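Local atomic coordinates of synaptonemal complex protein 2 (Mus musculus, PDB entry 5IWZ), a protein that is a major component of the axial and lateral elements of synaptonemal complexes in meiotic prophase and is required for chromosome synapsis, for fertility and for inserting SYCP3. Residues Q12-I17 with K44-F49; D18-K23 with D54-R59; L99-V104 with L151-P156; G90-I95 with D141-G146. All coordinates share one frame; numbering follows the deposited sequence.

Contact 1: residues Q12-I17 with K44-F49; sequences QLEKCI and KCSKQF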
# COMPACT_ATOMS: atom_id res chain seq x y z
N GLN A 12 16.26 -28.36 7.06
CA GLN A 12 15.10 -29.02 7.62
C GLN A 12 13.81 -28.26 7.37
O GLN A 12 12.79 -28.57 8.01
CB GLN A 12 15.29 -29.21 9.12
CG GLN A 12 16.53 -29.96 9.47
CD GLN A 12 16.26 -31.43 9.60
OE1 GLN A 12 16.02 -31.94 10.69
NE2 GLN A 12 16.29 -32.13 8.47
N LEU A 13 13.83 -27.26 6.48
CA LEU A 13 12.66 -26.43 6.21
C LEU A 13 11.40 -27.26 6.01
O LEU A 13 10.35 -26.97 6.59
CB LEU A 13 12.89 -25.54 4.99
CG LEU A 13 11.72 -24.63 4.60
CD1 LEU A 13 11.37 -23.65 5.72
CD2 LEU A 13 11.98 -23.85 3.29
N GLU A 14 11.47 -28.29 5.15
CA GLU A 14 10.26 -29.07 4.89
C GLU A 14 9.80 -29.80 6.14
O GLU A 14 8.59 -29.87 6.41
CB GLU A 14 10.47 -30.04 3.73
CG GLU A 14 9.22 -30.84 3.42
CD GLU A 14 9.19 -31.45 2.01
OE1 GLU A 14 10.11 -31.21 1.21
OE2 GLU A 14 8.22 -32.18 1.71
N LYS A 15 10.73 -30.32 6.94
CA LYS A 15 10.32 -30.96 8.18
C LYS A 15 9.70 -29.96 9.14
O LYS A 15 8.74 -30.31 9.85
CB LYS A 15 11.51 -31.70 8.81
CG LYS A 15 11.87 -32.98 8.07
CD LYS A 15 13.33 -33.36 8.22
CE LYS A 15 13.60 -34.74 7.63
NZ LYS A 15 13.73 -35.82 8.65
N CYS A 16 10.18 -28.72 9.15
CA CYS A 16 9.50 -27.69 9.94
C CYS A 16 8.07 -27.50 9.47
O CYS A 16 7.15 -27.34 10.29
CB CYS A 16 10.26 -26.36 9.86
SG CYS A 16 11.93 -26.43 10.51
N ILE A 17 7.85 -27.52 8.15
CA ILE A 17 6.49 -27.37 7.62
C ILE A 17 5.64 -28.56 8.02
O ILE A 17 4.46 -28.41 8.39
CB ILE A 17 6.54 -27.17 6.09
CG1 ILE A 17 7.21 -25.83 5.71
CG2 ILE A 17 5.13 -27.31 5.46
CD1 ILE A 17 6.50 -24.58 6.23
N LYS A 44 16.93 -28.92 0.47
CA LYS A 44 16.27 -29.93 -0.34
C LYS A 44 14.80 -30.00 0.04
O LYS A 44 14.45 -30.16 1.21
CB LYS A 44 16.94 -31.29 -0.14
CG LYS A 44 16.11 -32.44 -0.67
CD LYS A 44 16.08 -33.61 0.31
CE LYS A 44 15.01 -34.62 -0.10
NZ LYS A 44 13.63 -34.07 0.08
N CYS A 45 13.93 -29.88 -0.96
CA CYS A 45 12.50 -30.00 -0.77
C CYS A 45 11.91 -30.99 -1.76
O CYS A 45 12.45 -31.21 -2.85
CB CYS A 45 11.80 -28.66 -0.93
SG CYS A 45 12.24 -27.52 0.36
N SER A 46 10.78 -31.57 -1.38
CA SER A 46 10.17 -32.61 -2.19
C SER A 46 9.20 -32.02 -3.21
O SER A 46 8.88 -30.83 -3.21
CB SER A 46 9.43 -33.59 -1.30
OG SER A 46 8.20 -33.03 -0.89
N LYS A 47 8.73 -32.92 -4.08
CA LYS A 47 7.72 -32.59 -5.08
C LYS A 47 6.40 -32.19 -4.43
O LYS A 47 5.60 -31.46 -5.04
CB LYS A 47 7.52 -33.81 -5.99
CG LYS A 47 6.86 -33.54 -7.31
CD LYS A 47 7.85 -32.95 -8.31
CE LYS A 47 7.29 -33.01 -9.74
NZ LYS A 47 7.84 -31.91 -10.58
N GLN A 48 6.14 -32.66 -3.21
CA GLN A 48 4.92 -32.36 -2.47
C GLN A 48 5.05 -31.13 -1.56
O GLN A 48 4.12 -30.85 -0.80
CB GLN A 48 4.51 -33.56 -1.62
CG GLN A 48 4.00 -34.76 -2.41
CD GLN A 48 5.11 -35.54 -3.09
OE1 GLN A 48 6.12 -35.89 -2.46
NE2 GLN A 48 4.94 -35.82 -4.38
N PHE A 49 6.18 -30.41 -1.61
CA PHE A 49 6.36 -29.24 -0.75
C PHE A 49 5.26 -28.20 -0.98
O PHE A 49 4.68 -27.68 -0.02
CB PHE A 49 7.74 -28.63 -0.99
CG PHE A 49 8.11 -27.52 -0.02
CD1 PHE A 49 8.09 -27.73 1.35
CD2 PHE A 49 8.51 -26.27 -0.49
CE1 PHE A 49 8.44 -26.71 2.24
CE2 PHE A 49 8.87 -25.26 0.40
CZ PHE A 49 8.83 -25.49 1.76
O HOH W 1 13.81 -29.38 3.57
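The carboxylate of E14 reaches from helix 13-23 to S46 and takes two bonds there. S46 N gives its hydrogen to E14 OE1 at 2.7 Å with an N-H...O angle of 156°, and S46 OG donates to E14 OE2 at 2.7 Å. Each oxygen uses its syn lone pair, the side of its partner oxygen. E14 CG stands anti to the backbone N (chi1 -179°) and the chain runs on extended toward S46. OE2 also has a salt bridge to K52, which would help keep the buried group charged. S46 OG in turn accepts a weak bond from Q48 N. At the helix start, a water accepts from E14 N and donates to K44 O at 2.6 Å. The F49 ring meets E14 CG, I17 CG1 at 3.8 Å and L13 CD2 at 3.9 Å, while C45 SG lies over the centre of one ring face. An alanine in place of E14 would probably leave S46 N and OG without these acceptors and K52 with D18 but one carboxylate fewer. S46 OG caps the type I beta turn leading into helix 49-63, and E14 holds that serine from helix 13-23, in the armadillo-repeat-like domain.

Contact 2: residues D18-K23 with D54-R59; sequences DDALRK and DDLICR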
# COMPACT_ATOMS: atom_id res chain seq x y z
N ASP A 18 6.22 -29.77 7.98
CA ASP A 18 5.55 -30.97 8.49
C ASP A 18 5.15 -30.82 9.95
O ASP A 18 4.03 -31.18 10.34
CB ASP A 18 6.45 -32.20 8.34
CG ASP A 18 6.64 -32.65 6.89
OD1 ASP A 18 5.77 -32.37 6.03
OD2 ASP A 18 7.68 -33.30 6.62
N ASP A 19 6.07 -30.33 10.80
CA ASP A 19 5.76 -30.16 12.22
C ASP A 19 4.60 -29.19 12.42
O ASP A 19 3.74 -29.40 13.28
CB ASP A 19 6.99 -29.67 13.00
CG ASP A 19 8.03 -30.77 13.26
OD1 ASP A 19 7.68 -31.97 13.23
OD2 ASP A 19 9.21 -30.42 13.51
N ALA A 20 4.58 -28.09 11.65
CA ALA A 20 3.46 -27.16 11.71
C ALA A 20 2.16 -27.82 11.27
O ALA A 20 1.12 -27.65 11.93
CB ALA A 20 3.76 -25.94 10.82
N LEU A 21 2.20 -28.54 10.14
CA LEU A 21 1.01 -29.22 9.64
C LEU A 21 0.52 -30.30 10.60
O LEU A 21 -0.65 -30.32 11.00
CB LEU A 21 1.30 -29.85 8.27
CG LEU A 21 0.84 -29.18 6.98
CD1 LEU A 21 1.11 -30.11 5.81
CD2 LEU A 21 -0.65 -28.79 7.03
N ARG A 22 1.41 -31.23 10.97
CA ARG A 22 0.96 -32.42 11.68
C ARG A 22 0.83 -32.20 13.19
O ARG A 22 -0.07 -32.76 13.82
CB ARG A 22 1.91 -33.58 11.40
CG ARG A 22 1.99 -33.94 9.91
CD ARG A 22 2.56 -35.35 9.68
NE ARG A 22 1.51 -36.26 9.22
CZ ARG A 22 1.24 -36.47 7.94
NH1 ARG A 22 1.94 -35.84 7.01
NH2 ARG A 22 0.27 -37.31 7.60
N LYS A 23 1.70 -31.39 13.78
CA LYS A 23 1.68 -31.21 15.22
C LYS A 23 1.12 -29.86 15.66
O LYS A 23 0.94 -29.64 16.85
CB LYS A 23 3.08 -31.41 15.78
CG LYS A 23 3.60 -32.83 15.53
CD LYS A 23 5.05 -32.98 15.96
CE LYS A 23 5.36 -34.43 16.41
NZ LYS A 23 5.08 -35.45 15.37
N ASP A 54 0.34 -25.19 0.62
CA ASP A 54 -1.04 -24.83 0.34
C ASP A 54 -1.96 -25.29 1.46
O ASP A 54 -2.82 -24.53 1.93
CB ASP A 54 -1.47 -25.43 -1.00
CG ASP A 54 -2.88 -25.04 -1.40
OD1 ASP A 54 -3.64 -25.94 -1.80
OD2 ASP A 54 -3.23 -23.85 -1.34
N ASP A 55 -1.78 -26.54 1.90
CA ASP A 55 -2.59 -27.08 2.99
C ASP A 55 -2.44 -26.24 4.25
O ASP A 55 -3.43 -25.89 4.90
CB ASP A 55 -2.19 -28.53 3.26
CG ASP A 55 -2.66 -29.50 2.16
OD1 ASP A 55 -3.19 -29.05 1.12
OD2 ASP A 55 -2.47 -30.73 2.34
N LEU A 56 -1.20 -25.94 4.63
CA LEU A 56 -0.97 -25.22 5.88
C LEU A 56 -1.50 -23.79 5.82
O LEU A 56 -2.19 -23.34 6.75
CB LEU A 56 0.53 -25.27 6.20
CG LEU A 56 1.00 -24.58 7.47
CD1 LEU A 56 0.39 -25.42 8.57
CD2 LEU A 56 2.55 -24.61 7.55
N ILE A 57 -1.26 -23.07 4.72
CA ILE A 57 -1.71 -21.68 4.64
C ILE A 57 -3.23 -21.58 4.64
O ILE A 57 -3.81 -20.74 5.34
CB ILE A 57 -1.08 -20.99 3.42
CG1 ILE A 57 0.40 -20.70 3.68
CG2 ILE A 57 -1.84 -19.73 3.07
CD1 ILE A 57 1.16 -20.34 2.42
N CYS A 58 -3.91 -22.45 3.87
CA CYS A 58 -5.37 -22.43 3.85
C CYS A 58 -5.96 -22.76 5.22
O CYS A 58 -6.95 -22.15 5.65
CB CYS A 58 -5.89 -23.41 2.79
SG CYS A 58 -5.58 -22.90 1.07
N ARG A 59 -5.36 -23.72 5.93
CA ARG A 59 -5.85 -24.03 7.27
C ARG A 59 -5.71 -22.84 8.21
O ARG A 59 -6.66 -22.48 8.92
CB ARG A 59 -5.10 -25.22 7.85
CG ARG A 59 -5.51 -25.52 9.27
CD ARG A 59 -4.62 -26.59 9.85
NE ARG A 59 -3.47 -26.07 10.57
CZ ARG A 59 -2.41 -26.81 10.89
NH1 ARG A 59 -2.38 -28.08 10.51
NH2 ARG A 59 -1.38 -26.30 11.56
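L21 lays its CD2 methyl against the backbone of L56, 3.8 Å from L56 CA, and against L56 CB and CD1; the two leucine side chains cross obliquely. The same methyl also meets D55 CB. The preceding residue, A20, touches L56 CD2 with its CB at 3.7 Å. L56 carries its CG anti to the backbone N (chi1 180°), which points CG at helix 13-23; CD2 meets A20 CB, and CD1 lies by L21 with A20 CB also near. Helix segments 18-23 and 54-59 cross at 55° with their axes 9.9 Å apart at closest approach, and L21 and L56 mark the nearest approach of their backbones.

R59 closes the contact by gripping two successive carbonyls near the C-terminal end of helix 13-23. NH2 donates to A20 O at 2.9 Å, nearly straight at 166°, and NH1 donates to L21 O at 2.9 Å. Both oxygens lie close to the guanidinium plane. NH1 meets L21 O in its carbonyl plane, on a lone pair, whereas NH2 sits above the carbonyl plane of A20. L56 CD1 rests on one face of the guanidinium, 3.6 Å above it and offset toward the rim. F26, in the loop after helix 13-23, packs on both A20 and L56.

Two bonds from one planar group hold its rotation, and its positive charge would suit the negative end of the helix dipole. The chemistry therefore divides the contact into an apolar leucine-alanine patch and an arginine that bonds two carbonyls late in helix 13-23.

Contact 3: residues L99-V104 with L151-P156; sequences LVQKMV and LESFIP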
# COMPACT_ATOMS: atom_id res chain seq x y z
N LEU A 99 2.25 -22.47 -8.51
CA LEU A 99 2.35 -21.67 -7.28
C LEU A 99 1.56 -20.37 -7.39
O LEU A 99 0.91 -19.94 -6.43
CB LEU A 99 3.81 -21.37 -6.96
CG LEU A 99 4.12 -20.25 -5.95
CD1 LEU A 99 3.51 -20.55 -4.57
CD2 LEU A 99 5.63 -20.04 -5.86
N VAL A 100 1.58 -19.72 -8.56
CA VAL A 100 0.89 -18.44 -8.71
C VAL A 100 -0.61 -18.61 -8.47
O VAL A 100 -1.25 -17.76 -7.83
CB VAL A 100 1.19 -17.82 -10.09
CG1 VAL A 100 0.39 -16.54 -10.29
CG2 VAL A 100 2.68 -17.53 -10.22
N GLN A 101 -1.20 -19.71 -8.96
CA GLN A 101 -2.63 -19.96 -8.74
C GLN A 101 -2.91 -20.33 -7.29
O GLN A 101 -3.98 -19.98 -6.76
CB GLN A 101 -3.14 -21.05 -9.68
CG GLN A 101 -3.42 -20.55 -11.10
CD GLN A 101 -2.14 -20.28 -11.88
OE1 GLN A 101 -1.24 -21.13 -11.94
NE2 GLN A 101 -2.05 -19.09 -12.49
N LYS A 102 -2.00 -21.04 -6.62
CA LYS A 102 -2.15 -21.17 -5.17
C LYS A 102 -2.16 -19.80 -4.49
O LYS A 102 -2.97 -19.55 -3.60
CB LYS A 102 -1.05 -22.05 -4.59
CG LYS A 102 -1.48 -23.50 -4.37
CD LYS A 102 -1.60 -24.27 -5.65
CE LYS A 102 -1.94 -25.74 -5.41
NZ LYS A 102 -3.34 -25.92 -4.93
N MET A 103 -1.28 -18.89 -4.91
CA MET A 103 -1.28 -17.58 -4.27
C MET A 103 -2.56 -16.80 -4.55
O MET A 103 -3.01 -16.04 -3.68
CB MET A 103 -0.05 -16.79 -4.70
CG MET A 103 1.20 -17.56 -4.34
SD MET A 103 2.53 -16.53 -3.75
CE MET A 103 1.66 -15.29 -2.81
N VAL A 104 -3.16 -16.97 -5.74
CA VAL A 104 -4.47 -16.38 -5.99
C VAL A 104 -5.49 -16.93 -5.00
O VAL A 104 -6.27 -16.18 -4.38
CB VAL A 104 -4.91 -16.64 -7.44
CG1 VAL A 104 -6.39 -16.28 -7.65
CG2 VAL A 104 -4.02 -15.85 -8.39
N LEU A 151 1.22 -10.95 -13.31
CA LEU A 151 0.52 -9.85 -13.97
C LEU A 151 -0.91 -10.25 -14.33
O LEU A 151 -1.87 -9.51 -14.06
CB LEU A 151 1.27 -9.42 -15.24
CG LEU A 151 2.21 -8.22 -15.41
CD1 LEU A 151 2.12 -7.19 -14.30
CD2 LEU A 151 3.66 -8.68 -15.61
N GLU A 152 -1.06 -11.42 -14.96
CA GLU A 152 -2.35 -11.83 -15.51
C GLU A 152 -3.37 -12.08 -14.40
O GLU A 152 -4.55 -11.73 -14.55
CB GLU A 152 -2.19 -13.09 -16.37
CG GLU A 152 -1.51 -12.84 -17.69
CD GLU A 152 -2.24 -11.80 -18.50
OE1 GLU A 152 -3.48 -11.92 -18.63
OE2 GLU A 152 -1.59 -10.84 -18.99
N SER A 153 -2.93 -12.68 -13.31
CA SER A 153 -3.84 -13.06 -12.23
C SER A 153 -4.11 -11.92 -11.26
O SER A 153 -5.25 -11.77 -10.80
CB SER A 153 -3.25 -14.25 -11.48
OG SER A 153 -3.04 -15.33 -12.38
N PHE A 154 -3.10 -11.12 -10.92
CA PHE A 154 -3.22 -10.21 -9.78
C PHE A 154 -3.53 -8.76 -10.14
O PHE A 154 -4.10 -8.07 -9.29
CB PHE A 154 -1.95 -10.26 -8.91
CG PHE A 154 -2.00 -11.34 -7.87
CD1 PHE A 154 -2.67 -11.13 -6.67
CD2 PHE A 154 -1.42 -12.58 -8.10
CE1 PHE A 154 -2.73 -12.12 -5.71
CE2 PHE A 154 -1.48 -13.59 -7.14
CZ PHE A 154 -2.13 -13.35 -5.94
N ILE A 155 -3.24 -8.28 -11.36
CA ILE A 155 -3.71 -6.95 -11.76
C ILE A 155 -5.23 -6.80 -11.59
O ILE A 155 -5.66 -5.81 -11.00
CB ILE A 155 -3.24 -6.61 -13.19
CG1 ILE A 155 -1.72 -6.54 -13.26
CG2 ILE A 155 -3.86 -5.30 -13.66
CD1 ILE A 155 -1.13 -5.52 -12.37
N PRO A 156 -6.07 -7.74 -12.07
CA PRO A 156 -7.51 -7.60 -11.80
C PRO A 156 -7.87 -7.70 -10.33
O PRO A 156 -8.79 -6.99 -9.88
CB PRO A 156 -8.15 -8.74 -12.62
CG PRO A 156 -7.04 -9.63 -13.02
CD PRO A 156 -5.80 -8.81 -13.06
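Neighbouring helices of the armadillo-repeat-like domain pack side by side here, helix 99-108 against helix 144-163, their short segments running in nearly the same direction, 13° apart, with axes 10.2 Å apart at closest approach. The bridge between them is the F154 ring, which reaches across to the backbone of the first helix. Its CZ lies 3.6 Å from M103 O, which stands at the ring edge near its plane; the same CZ is 4.2 Å from M103 CB. Beside it, V104 CG2 touches F154 CE2 at 3.6 Å, the two side chains sliding past each other in opposite directions. The valine methyl has a second neighbour: S153 CB, also 3.6 Å away, so one methyl touches both the serine and the ring. V104 CG2 stands anti to the carbonyl carbon and beside its own backbone N, which leaves it facing helix 144-163. S153 OG approaches V100 CG1 at 4.2 Å but has its hydrogen-bond partner in its own helix, Q149 O one turn earlier. An alanine in place of F154 would probably open a gap beside M103 and strip V104 CG2 of its aromatic neighbour. Helix 123-141 adds L136 against F154, with L132 and I139 against M103, while on the far side I155 packs on helices 169-185 and 197-212, where P156 meets L202.

Contact 4: residues G90-I95 with D141-G146; sequences GLQTMI and DISDEG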
# COMPACT_ATOMS: atom_id res chain seq x y z
N GLY A 90 14.06 -24.55 -6.99
CA GLY A 90 12.82 -24.80 -6.26
C GLY A 90 11.72 -23.83 -6.62
O GLY A 90 10.56 -24.23 -6.80
N LEU A 91 12.04 -22.54 -6.73
CA LEU A 91 10.98 -21.58 -7.02
C LEU A 91 10.39 -21.84 -8.40
O LEU A 91 9.16 -21.82 -8.57
CB LEU A 91 11.51 -20.15 -6.89
CG LEU A 91 10.45 -19.05 -6.85
CD1 LEU A 91 9.42 -19.33 -5.76
CD2 LEU A 91 11.07 -17.68 -6.64
N GLN A 92 11.24 -22.15 -9.38
CA GLN A 92 10.75 -22.37 -10.74
C GLN A 92 9.94 -23.66 -10.84
O GLN A 92 8.96 -23.73 -11.59
CB GLN A 92 11.91 -22.39 -11.73
CG GLN A 92 12.06 -21.08 -12.47
CD GLN A 92 10.84 -20.74 -13.33
OE1 GLN A 92 10.35 -19.61 -13.32
NE2 GLN A 92 10.35 -21.72 -14.07
N THR A 93 10.33 -24.68 -10.08
CA THR A 93 9.53 -25.90 -10.03
C THR A 93 8.16 -25.64 -9.41
O THR A 93 7.14 -26.18 -9.88
CB THR A 93 10.26 -26.98 -9.24
OG1 THR A 93 11.57 -27.14 -9.79
CG2 THR A 93 9.51 -28.30 -9.33
N MET A 94 8.10 -24.83 -8.36
CA MET A 94 6.80 -24.54 -7.76
C MET A 94 5.95 -23.70 -8.70
O MET A 94 4.73 -23.89 -8.77
CB MET A 94 6.97 -23.87 -6.40
CG MET A 94 7.45 -24.85 -5.34
SD MET A 94 7.37 -24.23 -3.64
CE MET A 94 8.64 -22.98 -3.67
N ILE A 95 6.57 -22.77 -9.43
CA ILE A 95 5.84 -22.02 -10.46
C ILE A 95 5.27 -22.98 -11.49
O ILE A 95 4.10 -22.87 -11.86
CB ILE A 95 6.75 -20.97 -11.12
CG1 ILE A 95 7.06 -19.84 -10.16
CG2 ILE A 95 6.10 -20.41 -12.36
CD1 ILE A 95 8.17 -18.98 -10.65
N ASP A 141 9.89 -11.49 -10.04
CA ASP A 141 11.25 -11.16 -10.46
C ASP A 141 12.09 -12.36 -10.85
O ASP A 141 13.21 -12.17 -11.33
CB ASP A 141 11.98 -10.40 -9.34
CG ASP A 141 11.36 -9.05 -9.05
OD1 ASP A 141 11.27 -8.68 -7.86
OD2 ASP A 141 10.96 -8.36 -10.01
N ILE A 142 11.61 -13.59 -10.66
CA ILE A 142 12.47 -14.75 -10.85
C ILE A 142 12.49 -15.30 -12.27
O ILE A 142 13.38 -16.10 -12.60
CB ILE A 142 12.08 -15.88 -9.88
CG1 ILE A 142 13.27 -16.81 -9.67
CG2 ILE A 142 10.87 -16.63 -10.41
CD1 ILE A 142 14.57 -16.07 -9.40
N SER A 143 11.55 -14.91 -13.13
CA SER A 143 11.51 -15.42 -14.50
C SER A 143 10.44 -14.67 -15.28
O SER A 143 9.68 -13.88 -14.72
CB SER A 143 11.23 -16.91 -14.55
OG SER A 143 9.88 -17.16 -14.17
N ASP A 144 10.39 -14.94 -16.58
CA ASP A 144 9.33 -14.37 -17.40
C ASP A 144 7.99 -15.05 -17.12
O ASP A 144 6.95 -14.39 -17.10
CB ASP A 144 9.69 -14.48 -18.88
CG ASP A 144 10.94 -13.72 -19.23
OD1 ASP A 144 11.14 -12.61 -18.67
OD2 ASP A 144 11.74 -14.22 -20.05
N GLU A 145 8.02 -16.37 -16.89
CA GLU A 145 6.78 -17.11 -16.65
C GLU A 145 6.11 -16.65 -15.36
O GLU A 145 4.92 -16.31 -15.36
CB GLU A 145 7.06 -18.61 -16.60
CG GLU A 145 5.83 -19.45 -16.28
CD GLU A 145 4.77 -19.38 -17.37
OE1 GLU A 145 4.75 -20.29 -18.23
OE2 GLU A 145 3.96 -18.42 -17.37
N GLY A 146 6.85 -16.65 -14.25
CA GLY A 146 6.30 -16.15 -13.00
C GLY A 146 5.78 -14.74 -13.13
O GLY A 146 4.72 -14.41 -12.61
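I142 and L91 meet at a slant, the CD2 methyl of L91 lying 3.8 Å from I142 CG1 and just as near to I142 CB. The second branch of I142, CG2, reaches I95, 3.6 Å from I95 CD1, while also staying near L91 CD2, and the I95 and I142 side chains are again set obliquely. I142 therefore fits against two residues one turn apart on helix 90-97. Its CG1 stands anti to the backbone N (chi1 -157°) while CG2 falls between the backbone N and the carbonyl carbon, a setting that turns CG1 toward L91 and CG2 toward I95. Further on, I95 CG2 and E145 CG slide past each other in opposite directions, 4.0 Å apart.

Beside the apolar group the Q92 chain, bent at chi2, ends with OE1 at S143. S143 OG donates to Q92 OE1 at 2.6 Å, the donor tilted 23° from the plane of the amide carbonyl. S143 is the N-cap of helix 144-163: the same OG accepts from G146 N at 3.1 Å, with an N-H...O angle of 164°. The hydroxyl thus relays between the glutamine of one helix and the first turn of another, giving to the glutamine and accepting from the helix N-terminus. The contact joins helix 90-97 to the start of helix 144-163 in the armadillo-repeat-like domain.

G146 CA comes within 4.1 Å of I95 CD1. V138 and I139 of helix 123-141 back the apolar side, against L91 and I95 respectively.

In the fold
All four contacts lie in the armadillo-repeat-like domain. Contact 1 is the most buried, though its carboxylate is hydrogen-bonded and salt-bridged; the other three are only partly buried. Contacts 1 and 2 share helix 13-23 and meet where I17 packs on L56, but a glutamate serves the first, near the start of that helix, and an arginine the second, near its end. Contacts 3 and 4 share helix 144-163: contact 4 takes its capped N-terminus, contact 3 a later turn joined by apolar side chains. F49 packs on M94 between contacts 1 and 4, and a D54-K102 salt bridge ties contact 2 to contact 3.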